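PDB 6PON: adherence and virulence protein A from Streptococcus pneumoniae, which binds fibronectin and probably helps this pathogen adhere to host tissue. Local coordinates for residues Gln29-Glu32 against Gln33-Val36. Residues are numbered along the deposited sequence; the frame is centred on the assembly and turned at random.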
ATOM      1  N   GLN B  29      46.818   7.870  11.024  1.00 18.13           N
ATOM      2  CA  GLN B  29      46.530   6.702  10.195  1.00 20.39           C
ATOM      3  C   GLN B  29      46.859   5.450  11.012  1.00 22.80           C
ATOM      4  O   GLN B  29      47.925   4.842  10.827  1.00 24.99           O
ATOM      5  CB  GLN B  29      47.352   6.759   8.907  1.00 21.67           C
ATOM      6  CG  GLN B  29      47.186   5.623   7.915  1.00 23.78           C
ATOM      7  CD  GLN B  29      48.018   5.838   6.649  1.00 27.87           C
ATOM      8  OE1 GLN B  29      48.828   6.770   6.584  1.00 24.13           O
ATOM      9  NE2 GLN B  29      47.817   4.983   5.638  1.00 23.56           N
ATOM     10  N   PRO B  30      45.976   5.040  11.935  1.00 23.74           N
ATOM     11  CA  PRO B  30      46.302   3.862  12.770  1.00 25.91           C
ATOM     12  C   PRO B  30      46.478   2.584  11.971  1.00 28.11           C
ATOM     13  O   PRO B  30      47.392   1.805  12.261  1.00 31.57           O
ATOM     14  CB  PRO B  30      45.125   3.770  13.757  1.00 25.54           C
ATOM     15  CG  PRO B  30      44.085   4.683  13.253  1.00 25.97           C
ATOM     16  CD  PRO B  30      44.720   5.697  12.344  1.00 19.69           C
ATOM     17  N   PHE B  31      45.650   2.347  10.962  1.00 30.51           N
ATOM     18  CA  PHE B  31      45.860   1.233  10.049  1.00 30.73           C
ATOM     19  C   PHE B  31      46.047   1.776   8.640  1.00 30.86           C
ATOM     20  O   PHE B  31      45.790   2.954   8.374  1.00 29.67           O
ATOM     21  CB  PHE B  31      44.695   0.244  10.117  1.00 23.43           C
ATOM     22  CG  PHE B  31      44.480  -0.305  11.490  1.00 26.90           C
ATOM     23  CD1 PHE B  31      45.299  -1.314  11.978  1.00 24.04           C
ATOM     24  CD2 PHE B  31      43.490   0.214  12.314  1.00 27.92           C
ATOM     25  CE1 PHE B  31      45.112  -1.820  13.260  1.00 28.41           C
ATOM     26  CE2 PHE B  31      43.295  -0.280  13.589  1.00 24.34           C
ATOM     27  CZ  PHE B  31      44.111  -1.298  14.068  1.00 27.15           C
ATOM     28  N   GLU B  32      46.498   0.902   7.735  1.00 27.60           N
ATOM     29  CA  GLU B  32      46.911   1.359   6.411  1.00 27.76           C
ATOM     30  C   GLU B  32      45.793   2.114   5.703  1.00 31.30           C
ATOM     31  O   GLU B  32      46.022   3.183   5.120  1.00 28.67           O
ATOM     32  CB  GLU B  32      47.384   0.175   5.565  1.00 28.46           C
ATOM     33  CG  GLU B  32      48.306   0.580   4.427  1.00 40.72           C
ATOM     34  CD  GLU B  32      49.724   0.885   4.904  1.00 57.52           C
ATOM     35  OE1 GLU B  32      50.644   0.091   4.607  1.00 58.26           O
ATOM     36  OE2 GLU B  32      49.935   1.913   5.588  1.00 54.75           O
ATOM     37  N   GLN B  33      44.572   1.590   5.753  1.00 25.31           N
ATOM     38  CA  GLN B  33      43.473   2.191   5.013  1.00 23.36           C
ATOM     39  C   GLN B  33      42.468   2.863   5.934  1.00 27.89           C
ATOM     40  O   GLN B  33      41.281   2.955   5.611  1.00 27.10           O
ATOM     41  CB  GLN B  33      42.772   1.153   4.148  1.00 30.59           C
ATOM     42  CG  GLN B  33      43.701   0.117   3.535  1.00 31.13           C
ATOM     43  CD  GLN B  33      42.917  -1.086   3.055  1.00 41.65           C
ATOM     44  OE1 GLN B  33      42.309  -1.046   1.976  1.00 46.45           O
ATOM     45  NE2 GLN B  33      42.890  -2.155   3.869  1.00 36.34           N
ATOM     46  N   GLU B  34      42.919   3.331   7.088  1.00 24.74           N
ATOM     47  CA  GLU B  34      42.020   3.979   8.022  1.00 22.01           C
ATOM     48  C   GLU B  34      42.589   5.319   8.450  1.00 20.65           C
ATOM     49  O   GLU B  34      43.790   5.452   8.689  1.00 24.68           O
ATOM     50  CB  GLU B  34      41.759   3.079   9.234  1.00 23.89           C
ATOM     51  CG  GLU B  34      41.311   1.688   8.842  1.00 25.16           C
ATOM     52  CD  GLU B  34      40.429   1.040   9.879  1.00 30.47           C
ATOM     53  OE1 GLU B  34      39.672   0.121   9.499  1.00 43.04           O
ATOM     54  OE2 GLU B  34      40.472   1.442  11.063  1.00 27.45           O
ATOM     55  N   LEU B  35      41.716   6.312   8.542  1.00 22.22           N
ATOM     56  CA  LEU B  35      42.078   7.669   8.921  1.00 18.56           C
ATOM     57  C   LEU B  35      41.217   8.076  10.107  1.00 19.03           C
ATOM     58  O   LEU B  35      39.994   7.905  10.067  1.00 22.05           O
ATOM     59  CB  LEU B  35      41.874   8.634   7.738  1.00 18.47           C
ATOM     60  CG  LEU B  35      42.031  10.130   8.001  1.00 19.43           C
ATOM     61  CD1 LEU B  35      43.506  10.468   8.265  1.00 23.82           C
ATOM     62  CD2 LEU B  35      41.440  10.974   6.869  1.00 14.28           C
ATOM     63  N   VAL B  36      41.845   8.624  11.146  1.00 22.40           N
ATOM     64  CA  VAL B  36      41.160   9.086  12.348  1.00 20.28           C
ATOM     65  C   VAL B  36      41.480  10.558  12.581  1.00 22.66           C
ATOM     66  O   VAL B  36      42.650  10.945  12.621  1.00 26.81           O
ATOM     67  CB  VAL B  36      41.543   8.245  13.577  1.00 23.64           C
ATOM     68  CG1 VAL B  36      40.871   8.794  14.832  1.00 21.59           C
ATOM     69  CG2 VAL B  36      41.137   6.809  13.363  1.00 22.28           C
TER
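F31 and E34 are the first and last residues of a type I beta turn in the loop that joins the antiparallel strands 23-28 and 34-41, part of the N-terminal region of this NFACT-family protein. The turn is closed by the bond from E34 N to F31 O, 3.2 Å long with 164° at the hydrogen. Although nearly straight at the proton, it reaches the oxygen from above the carbonyl plane, 66° out of it, and so misses the lone pairs. The two side chains at the turn's ends run side by side in the same direction, both with CG anti to the carbonyl carbon. Their aliphatic parts meet at F31 CB and E34 CG, 3.9 Å apart, and E34 OE2 then approaches F31 CD2 to 3.5 Å, with carboxylate and ring planes almost perpendicular. The other carboxylate oxygen, OE1, is hydrogen-bonded to S51 at the end of strand 44-51. Q29 reaches across the loop: with CG anti to the backbone N (chi1 -180°) and the chain extended beyond it, Q29 CG lies 3.5 Å from E34 O, and Q29 NE2 donates to E32 O at 2.6 Å. That acceptor sits almost in the amide plane, while OE1 of the same amide bonds to S73, so both amide ends are held. P30 CG touches V36 CG2 of strand 34-41 at 3.6 Å, the two side chains crossing at about a right angle, and V36 pairs through its backbone with N28. A buried amide bonded at both ends should fix the rotation of Q29 and tie E32 O to it; this side-chain bond thus adds a second link within the loop, closer to its carbonyl plane than the turn's own backbone bond.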